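Local coordinates for tail spike protein (Acinetobacter phage vB_AbaP_AS12, PDB 6EU4) that probably recognises, and perhaps depolymerises, the surface polysaccharide of Acinetobacter baumannii as the trimeric tailspike of the phage, at residues G210-L215 with T260-T265; E244-S249 with R253-G258. All blocks are in the same frame, centred on the assembly; numbering follows the deposited sequence. Where two conformers were deposited one is given.

Overall arrangement
Both contacts belong to the right-handed parallel beta-helix that forms the long body of the tailspike, and their centres lie about 14 Å apart. Interaction 2 sits closer to the middle of the chain, about 13 Å between centres against about 21 Å for interaction 1. Along the sequence, both segments of interaction 2, 244-249 and 253-258, fall within the 44 residues that separate 210-215 from 260-265. Residues 253-258 lead almost directly into 260-265. Interaction 2 thus closes a corner within the coil, whereas interaction 1 brings the loop after strand 253-257 back against an earlier part of the helix.

Interaction 1 of 2, residues G210-L215 with T260-T265; sequences GLYAPL and TGTAWT
Apolar contact between Leu-215 and Trp-264 carries most of this junction. Both side chains start toward the opposing segment and meet from opposite directions, Leu-215 with its two methyls against the indole. CD2 of Leu-215 stands 3.5 Å from the centroid of the five-membered ring of Trp-264 and only 7° off its normal, a CH-pi contact over the face. The other methyl is set over the six-membered ring, with Leu-215 CD1 3.7 Å from Trp-264 CZ3, which gives each half of the indole a methyl. The indole is brought there by a first torsion that leaves CG opposite the backbone N (chi1 -167°). A smaller touch lies beside it: Tyr-212 OH reaches Thr-262 CG2 at 3.6 Å, while CD of Pro-214 lies over one face of the tyrosine ring.

Polar interactions shape the loop rather than bridge the segments. Thr-262 OG1 accepts from the backbone N of Trp-264 at 3.1 Å with an N-H...O angle of 151°, an ST turn that fixes the chain just before the indole. Trp-264 NE1 is hydrogen-bonded to OD2 of Asp-237.

Loop 260-265 lies on strand 167-170, where Thr-262 and Trp-264 rest on Met-169. Segment 210-215 runs between strands 175-179 and 233-234: Tyr-212 touches Ala-175, and Leu-211 bonds through its backbone to Lys-234.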
ATOM      1  N   GLY A 210      17.798  19.167 -15.301  1.00 13.14           N
ATOM      2  CA  GLY A 210      16.982  20.101 -14.573  1.00 14.37           C
ATOM      3  C   GLY A 210      17.484  20.382 -13.165  1.00 14.34           C
ATOM      4  O   GLY A 210      17.966  21.479 -12.852  1.00 15.05           O
ATOM      5  N   LEU A 211      17.390  19.372 -12.311  1.00 12.40           N
ATOM      6  CA  LEU A 211      17.893  19.433 -10.943  1.00 11.68           C
ATOM      7  C   LEU A 211      18.964  18.368 -10.785  1.00 13.59           C
ATOM      8  O   LEU A 211      18.661  17.171 -10.840  1.00 13.44           O
ATOM      9  CB  LEU A 211      16.759  19.224  -9.943  1.00 13.76           C
ATOM     10  CG  LEU A 211      17.192  19.088  -8.483  1.00 14.64           C
ATOM     11  CD1 LEU A 211      17.849  20.363  -7.965  1.00 16.49           C
ATOM     12  CD2 LEU A 211      16.018  18.677  -7.583  1.00 16.54           C
ATOM     13  N   TYR A 212      20.210  18.800 -10.588  1.00 13.07           N
ATOM     14  CA  TYR A 212      21.311  17.899 -10.277  1.00 13.01           C
ATOM     15  C   TYR A 212      21.501  17.956  -8.765  1.00 12.86           C
ATOM     16  O   TYR A 212      21.982  18.955  -8.222  1.00 14.49           O
ATOM     17  CB  TYR A 212      22.591  18.264 -11.021  1.00 13.95           C
ATOM     18  CG  TYR A 212      23.693  17.259 -10.767  1.00 15.20           C
ATOM     19  CD1 TYR A 212      23.459  15.903 -10.921  1.00 17.05           C
ATOM     20  CD2 TYR A 212      24.948  17.657 -10.331  1.00 14.76           C
ATOM     21  CE1 TYR A 212      24.442  14.970 -10.674  1.00 18.74           C
ATOM     22  CE2 TYR A 212      25.946  16.727 -10.081  1.00 17.52           C
ATOM     23  CZ  TYR A 212      25.685  15.384 -10.253  1.00 20.19           C
ATOM     24  OH  TYR A 212      26.664  14.440 -10.013  1.00 18.12           O
ATOM     25  N   ALA A 213      21.106  16.891  -8.095  1.00 13.11           N
ATOM     26  CA  ALA A 213      21.075  16.839  -6.632  1.00 15.04           C
ATOM     27  C   ALA A 213      21.778  15.567  -6.193  1.00 12.41           C
ATOM     28  O   ALA A 213      21.144  14.619  -5.712  1.00 13.87           O
ATOM     29  CB  ALA A 213      19.638  16.897  -6.121  1.00 16.28           C
ATOM     30  N   PRO A 214      23.101  15.512  -6.349  1.00 12.95           N
ATOM     31  CA  PRO A 214      23.784  14.219  -6.196  1.00 15.09           C
ATOM     32  C   PRO A 214      23.667  13.652  -4.789  1.00 14.47           C
ATOM     33  O   PRO A 214      23.387  12.455  -4.634  1.00 14.21           O
ATOM     34  CB  PRO A 214      25.236  14.534  -6.575  1.00 15.80           C
ATOM     35  CG  PRO A 214      25.363  16.043  -6.492  1.00 13.45           C
ATOM     36  CD  PRO A 214      23.993  16.564  -6.855  1.00 14.32           C
ATOM     37  N   LEU A 215      23.867  14.477  -3.763  1.00 12.33           N
ATOM     38  CA  LEU A 215      23.915  14.041  -2.363  1.00 12.40           C
ATOM     39  C   LEU A 215      22.884  14.866  -1.593  1.00 12.91           C
ATOM     40  O   LEU A 215      23.132  16.039  -1.293  1.00 13.13           O
ATOM     41  CB  LEU A 215      25.323  14.222  -1.777  1.00 12.98           C
ATOM     42  CG  LEU A 215      26.503  13.674  -2.595  1.00 15.12           C
ATOM     43  CD1 LEU A 215      27.834  14.028  -1.938  1.00 16.09           C
ATOM     44  CD2 LEU A 215      26.391  12.168  -2.778  1.00 15.50           C
ATOM     45  N   THR A 260      25.437   6.321 -11.248  1.00 14.79           N
ATOM     46  CA  THR A 260      26.718   5.639 -11.037  1.00 15.39           C
ATOM     47  C   THR A 260      27.919   6.424 -11.554  1.00 15.08           C
ATOM     48  O   THR A 260      29.060   5.951 -11.429  1.00 16.96           O
ATOM     49  CB  THR A 260      26.725   4.295 -11.751  1.00 16.77           C
ATOM     50  OG1 THR A 260      26.476   4.531 -13.147  1.00 15.60           O
ATOM     51  CG2 THR A 260      25.671   3.349 -11.178  1.00 17.68           C
ATOM     52  N   GLY A 261      27.696   7.577 -12.163  1.00 14.59           N
ATOM     53  CA  GLY A 261      28.746   8.288 -12.858  1.00 17.90           C
ATOM     54  C   GLY A 261      29.625   9.228 -12.047  1.00 19.39           C
ATOM     55  O   GLY A 261      30.279  10.097 -12.642  1.00 19.09           O
ATOM     56  N   THR A 262      29.685   9.068 -10.720  1.00 14.45           N
ATOM     57  CA  THR A 262      30.603   9.833  -9.872  1.00 15.19           C
ATOM     58  C   THR A 262      31.430   8.865  -9.026  1.00 17.07           C
ATOM     59  O   THR A 262      31.211   7.645  -9.024  1.00 18.44           O
ATOM     60  CB  THR A 262      29.873  10.835  -8.950  1.00 16.25           C
ATOM     61  OG1 THR A 262      29.355  10.157  -7.785  1.00 16.60           O
ATOM     62  CG2 THR A 262      28.743  11.551  -9.686  1.00 17.90           C
ATOM     63  N   ALA A 263      32.382   9.423  -8.270  1.00 17.41           N
ATOM     64  CA  ALA A 263      33.196   8.615  -7.372  1.00 17.15           C
ATOM     65  C   ALA A 263      32.418   8.110  -6.162  1.00 18.36           C
ATOM     66  O   ALA A 263      32.895   7.212  -5.459  1.00 19.52           O
ATOM     67  CB  ALA A 263      34.397   9.431  -6.883  1.00 19.20           C
ATOM     68  N   TRP A 264      31.253   8.677  -5.888  1.00 16.02           N
ATOM     69  CA  TRP A 264      30.474   8.295  -4.714  1.00 15.18           C
ATOM     70  C   TRP A 264      29.718   7.002  -4.984  1.00 15.30           C
ATOM     71  O   TRP A 264      29.087   6.852  -6.033  1.00 16.06           O
ATOM     72  CB  TRP A 264      29.493   9.409  -4.383  1.00 15.01           C
ATOM     73  CG  TRP A 264      28.822   9.355  -3.071  1.00 16.62           C
ATOM     74  CD1 TRP A 264      27.714   8.617  -2.732  1.00 15.79           C
ATOM     75  CD2 TRP A 264      29.168  10.117  -1.912  1.00 16.38           C
ATOM     76  NE1 TRP A 264      27.364   8.875  -1.433  1.00 16.43           N
ATOM     77  CE2 TRP A 264      28.238   9.790  -0.906  1.00 17.57           C
ATOM     78  CE3 TRP A 264      30.175  11.048  -1.629  1.00 16.05           C
ATOM     79  CZ2 TRP A 264      28.288  10.352   0.364  1.00 19.42           C
ATOM     80  CZ3 TRP A 264      30.226  11.606  -0.369  1.00 17.02           C
ATOM     81  CH2 TRP A 264      29.284  11.256   0.616  1.00 16.39           C
ATOM     82  N   THR A 265      29.767   6.079  -4.037  1.00 16.30           N
ATOM     83  CA  THR A 265      29.032   4.827  -4.190  1.00 17.86           C
ATOM     84  C   THR A 265      27.523   5.044  -4.093  1.00 16.26           C
ATOM     85  O   THR A 265      27.040   5.496  -3.039  1.00 15.18           O
ATOM     86  CB  THR A 265      29.489   3.845  -3.123  1.00 19.52           C
ATOM     87  OG1 THR A 265      30.878   3.534  -3.349  1.00 20.45           O
ATOM     88  CG2 THR A 265      28.658   2.581  -3.158  1.00 18.98           C
TER

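Interaction 2 of 2, residues E244-S249 with R253-G258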
ATOM      1  N   GLU A 244       6.415  15.306  -3.723  1.00 12.21           N
ATOM      2  CA  GLU A 244       4.968  15.372  -3.917  1.00 11.13           C
ATOM      3  C   GLU A 244       4.687  16.281  -5.097  1.00 10.95           C
ATOM      4  O   GLU A 244       5.145  17.427  -5.114  1.00 11.33           O
ATOM      5  CB  GLU A 244       4.255  15.905  -2.668  1.00 12.54           C
ATOM      6  CG  GLU A 244       2.729  15.931  -2.831  1.00 12.62           C
ATOM      7  CD  GLU A 244       1.965  16.446  -1.606  1.00 18.73           C
ATOM      8  OE1 GLU A 244       2.588  16.889  -0.620  1.00 18.10           O
ATOM      9  OE2 GLU A 244       0.716  16.379  -1.627  1.00 18.57           O
ATOM     10  N   ARG A 245       3.961  15.768  -6.089  1.00 10.95           N
ATOM     11  CA  ARG A 245       3.601  16.541  -7.277  1.00  9.42           C
ATOM     12  C   ARG A 245       4.829  17.125  -7.968  1.00 10.63           C
ATOM     13  O   ARG A 245       4.832  18.282  -8.417  1.00 12.93           O
ATOM     14  CB  ARG A 245       2.589  17.632  -6.919  1.00 11.95           C
ATOM     15  CG  ARG A 245       1.181  17.040  -6.739  1.00 12.62           C
ATOM     16  CD  ARG A 245       0.356  17.091  -8.004  1.00 13.74           C
ATOM     17  NE  ARG A 245       1.039  16.444  -9.111  1.00 12.58           N
ATOM     18  CZ  ARG A 245       1.635  17.069 -10.112  1.00 15.44           C
ATOM     19  NH1 ARG A 245       2.265  16.348 -11.037  1.00 16.27           N
ATOM     20  NH2 ARG A 245       1.601  18.392 -10.207  1.00 14.26           N
ATOM     21  N   VAL A 246       5.857  16.289  -8.108  1.00 11.61           N
ATOM     22  CA  VAL A 246       7.051  16.630  -8.867  1.00 13.12           C
ATOM     23  C   VAL A 246       6.920  15.993 -10.239  1.00 13.13           C
ATOM     24  O   VAL A 246       6.647  14.787 -10.360  1.00 11.60           O
ATOM     25  CB  VAL A 246       8.326  16.169  -8.140  1.00 12.88           C
ATOM     26  CG1 VAL A 246       9.557  16.411  -8.997  1.00 14.16           C
ATOM     27  CG2 VAL A 246       8.448  16.910  -6.826  1.00 12.03           C
ATOM     28  N   GLN A 247       7.117  16.801 -11.272  1.00 14.04           N
ATOM     29  CA  GLN A 247       7.025  16.344 -12.645  1.00 12.87           C
ATOM     30  C   GLN A 247       8.393  16.521 -13.277  1.00 13.25           C
ATOM     31  O   GLN A 247       8.981  17.607 -13.184  1.00 14.32           O
ATOM     32  CB  GLN A 247       5.986  17.136 -13.435  1.00 12.82           C
ATOM     33  CG  GLN A 247       5.990  16.810 -14.921  1.00 16.22           C
ATOM     34  CD  GLN A 247       4.924  17.548 -15.721  1.00 20.61           C
ATOM     35  OE1 GLN A 247       4.092  18.270 -15.176  1.00 17.74           O
ATOM     36  NE2 GLN A 247       4.967  17.379 -17.040  1.00 27.55           N
ATOM     37  N   ALA A 248       8.893  15.468 -13.903  1.00 12.56           N
ATOM     38  CA  ALA A 248      10.154  15.529 -14.627  1.00 13.60           C
ATOM     39  C   ALA A 248       9.883  15.177 -16.087  1.00 13.40           C
ATOM     40  O   ALA A 248       9.660  14.009 -16.433  1.00 12.35           O
ATOM     41  CB  ALA A 248      11.193  14.603 -14.005  1.00 14.46           C
ATOM     42  N   SER A 249       9.893  16.208 -16.925  1.00 13.55           N
ATOM     43  CA  SER A 249       9.728  16.057 -18.362  0.50 14.86           C
ATOM     44  C   SER A 249      11.107  16.188 -18.996  1.00 15.92           C
ATOM     45  O   SER A 249      11.759  17.224 -18.863  1.00 20.13           O
ATOM     46  CB  SER A 249       8.751  17.097 -18.906  0.50 15.87           C
ATOM     47  OG  SER A 249       7.486  16.995 -18.254  0.50 14.80           O
ATOM     48  N   ARG A 253      16.022  10.800 -19.802  1.00 12.13           N
ATOM     49  CA  ARG A 253      15.623  10.126 -18.560  1.00 12.37           C
ATOM     50  C   ARG A 253      14.960  11.135 -17.629  1.00 12.35           C
ATOM     51  O   ARG A 253      15.530  12.193 -17.358  1.00 13.34           O
ATOM     52  CB  ARG A 253      16.817   9.463 -17.856  1.00 14.04           C
ATOM     53  CG  ARG A 253      17.483   8.352 -18.663  1.00 13.64           C
ATOM     54  CD  ARG A 253      18.612   7.680 -17.886  1.00 12.70           C
ATOM     55  NE  ARG A 253      19.802   8.513 -17.866  1.00 15.05           N
ATOM     56  CZ  ARG A 253      20.822   8.356 -17.025  1.00 14.28           C
ATOM     57  NH1 ARG A 253      20.817   7.384 -16.126  1.00 13.97           N
ATOM     58  NH2 ARG A 253      21.869   9.180 -17.084  1.00 15.51           N
ATOM     59  N   SER A 254      13.751  10.818 -17.158  1.00 12.04           N
ATOM     60  CA  SER A 254      13.012  11.751 -16.309  1.00 11.53           C
ATOM     61  C   SER A 254      13.583  11.792 -14.896  1.00 12.10           C
ATOM     62  O   SER A 254      14.013  12.848 -14.428  1.00 12.10           O
ATOM     63  CB  SER A 254      11.528  11.398 -16.289  1.00 12.76           C
ATOM     64  OG  SER A 254      10.967  11.570 -17.583  1.00 12.94           O
ATOM     65  N   PHE A 255      13.608  10.647 -14.210  1.00 11.35           N
ATOM     66  CA  PHE A 255      14.082  10.547 -12.831  1.00 11.58           C
ATOM     67  C   PHE A 255      15.256   9.565 -12.784  1.00 11.25           C
ATOM     68  O   PHE A 255      15.136   8.434 -13.269  1.00 12.82           O
ATOM     69  CB  PHE A 255      12.979  10.022 -11.906  1.00 11.50           C
ATOM     70  CG  PHE A 255      11.813  10.957 -11.706  1.00 12.94           C
ATOM     71  CD1 PHE A 255      11.835  11.908 -10.705  1.00 12.90           C
ATOM     72  CD2 PHE A 255      10.668  10.830 -12.477  1.00 13.06           C
ATOM     73  CE1 PHE A 255      10.731  12.742 -10.492  1.00 14.72           C
ATOM     74  CE2 PHE A 255       9.578  11.664 -12.276  1.00 14.52           C
ATOM     75  CZ  PHE A 255       9.603  12.614 -11.287  1.00 14.35           C
ATOM     76  N   ILE A 256      16.380   9.993 -12.218  1.00 11.65           N
ATOM     77  CA  ILE A 256      17.576   9.166 -12.079  1.00 11.46           C
ATOM     78  C   ILE A 256      17.998   9.210 -10.618  1.00 11.21           C
ATOM     79  O   ILE A 256      18.312  10.289 -10.099  1.00 12.26           O
ATOM     80  CB  ILE A 256      18.745   9.663 -12.957  1.00 11.12           C
ATOM     81  CG1 ILE A 256      18.344   9.762 -14.432  1.00 13.08           C
ATOM     82  CG2 ILE A 256      19.973   8.789 -12.750  1.00 13.34           C
ATOM     83  CD1 ILE A 256      19.278  10.714 -15.177  1.00 15.79           C
ATOM     84  N   PHE A 257      18.002   8.043  -9.957  1.00 10.80           N
ATOM     85  CA  PHE A 257      18.472   7.916  -8.583  1.00 11.61           C
ATOM     86  C   PHE A 257      19.523   6.811  -8.529  1.00 12.62           C
ATOM     87  O   PHE A 257      19.421   5.798  -9.228  1.00 12.65           O
ATOM     88  CB  PHE A 257      17.315   7.625  -7.625  1.00 12.52           C
ATOM     89  CG  PHE A 257      16.444   8.821  -7.353  1.00 10.46           C
ATOM     90  CD1 PHE A 257      15.408   9.141  -8.205  1.00 12.33           C
ATOM     91  CD2 PHE A 257      16.665   9.613  -6.234  1.00 13.66           C
ATOM     92  CE1 PHE A 257      14.611  10.258  -7.974  1.00 13.19           C
ATOM     93  CE2 PHE A 257      15.865  10.715  -5.978  1.00 14.02           C
ATOM     94  CZ  PHE A 257      14.837  11.045  -6.857  1.00 14.14           C
ATOM     95  N   GLY A 258      20.552   7.028  -7.726  1.00 11.41           N
ATOM     96  CA  GLY A 258      21.670   6.097  -7.693  1.00 12.04           C
ATOM     97  C   GLY A 258      22.561   6.205  -8.913  1.00 11.96           C
ATOM     98  O   GLY A 258      23.226   5.226  -9.279  1.00 13.13           O
TER
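Ser-254, at a corner of the chain within 253-257, meets Ala-248 of strand 241-250; their CA atoms are 5.0 Å apart. The hydroxyl OG of Ser-254 donates to O of Ala-248 at 3.0 Å. The bond reaches the carbonyl from above its plane, 37° out of it, with a C=O...OG angle of 143°, so it is not directed along a lone pair. The serine torsion sets OG opposite its own carbonyl carbon and beside its N (chi1 -65°), the position from which it reaches this acceptor. The two CB atoms, of Ser-254 and Ala-248, also come within 3.9 Å, in van der Waals contact. The backbone closes in too, with Ser-254 O 3.3 Å from Ala-248 CB.

One residue on, Phe-255 brings its ring back toward 244-249 although its CB does not start in that direction. The methyl of Ala-248 lies over one face, offset toward the rim, with CB 3.8 Å from the centroid of the Phe-255 ring, a CH-pi contact. Val-246 meets the same ring differently: its carbonyl O lies at the edge, in the ring plane, 3.8 Å from Phe-255 CZ, and its CG1 is 4.1 Å from Phe-255 CE1. The phenyl is therefore held both over a face and along its rim.

Phe-255 also stacks with Trp-286 and packs on Ile-233 of strand 233-234 and Ala-278 of strand 277-279. Ala-248 in turn rests on Thr-226 of strand 219-229. Val-246, Ala-248, Ser-254 and Phe-255 are thus buried between strands of the preceding turn of the parallel beta-helix, 219-229 and 233-234, and strand 277-279 of the following one.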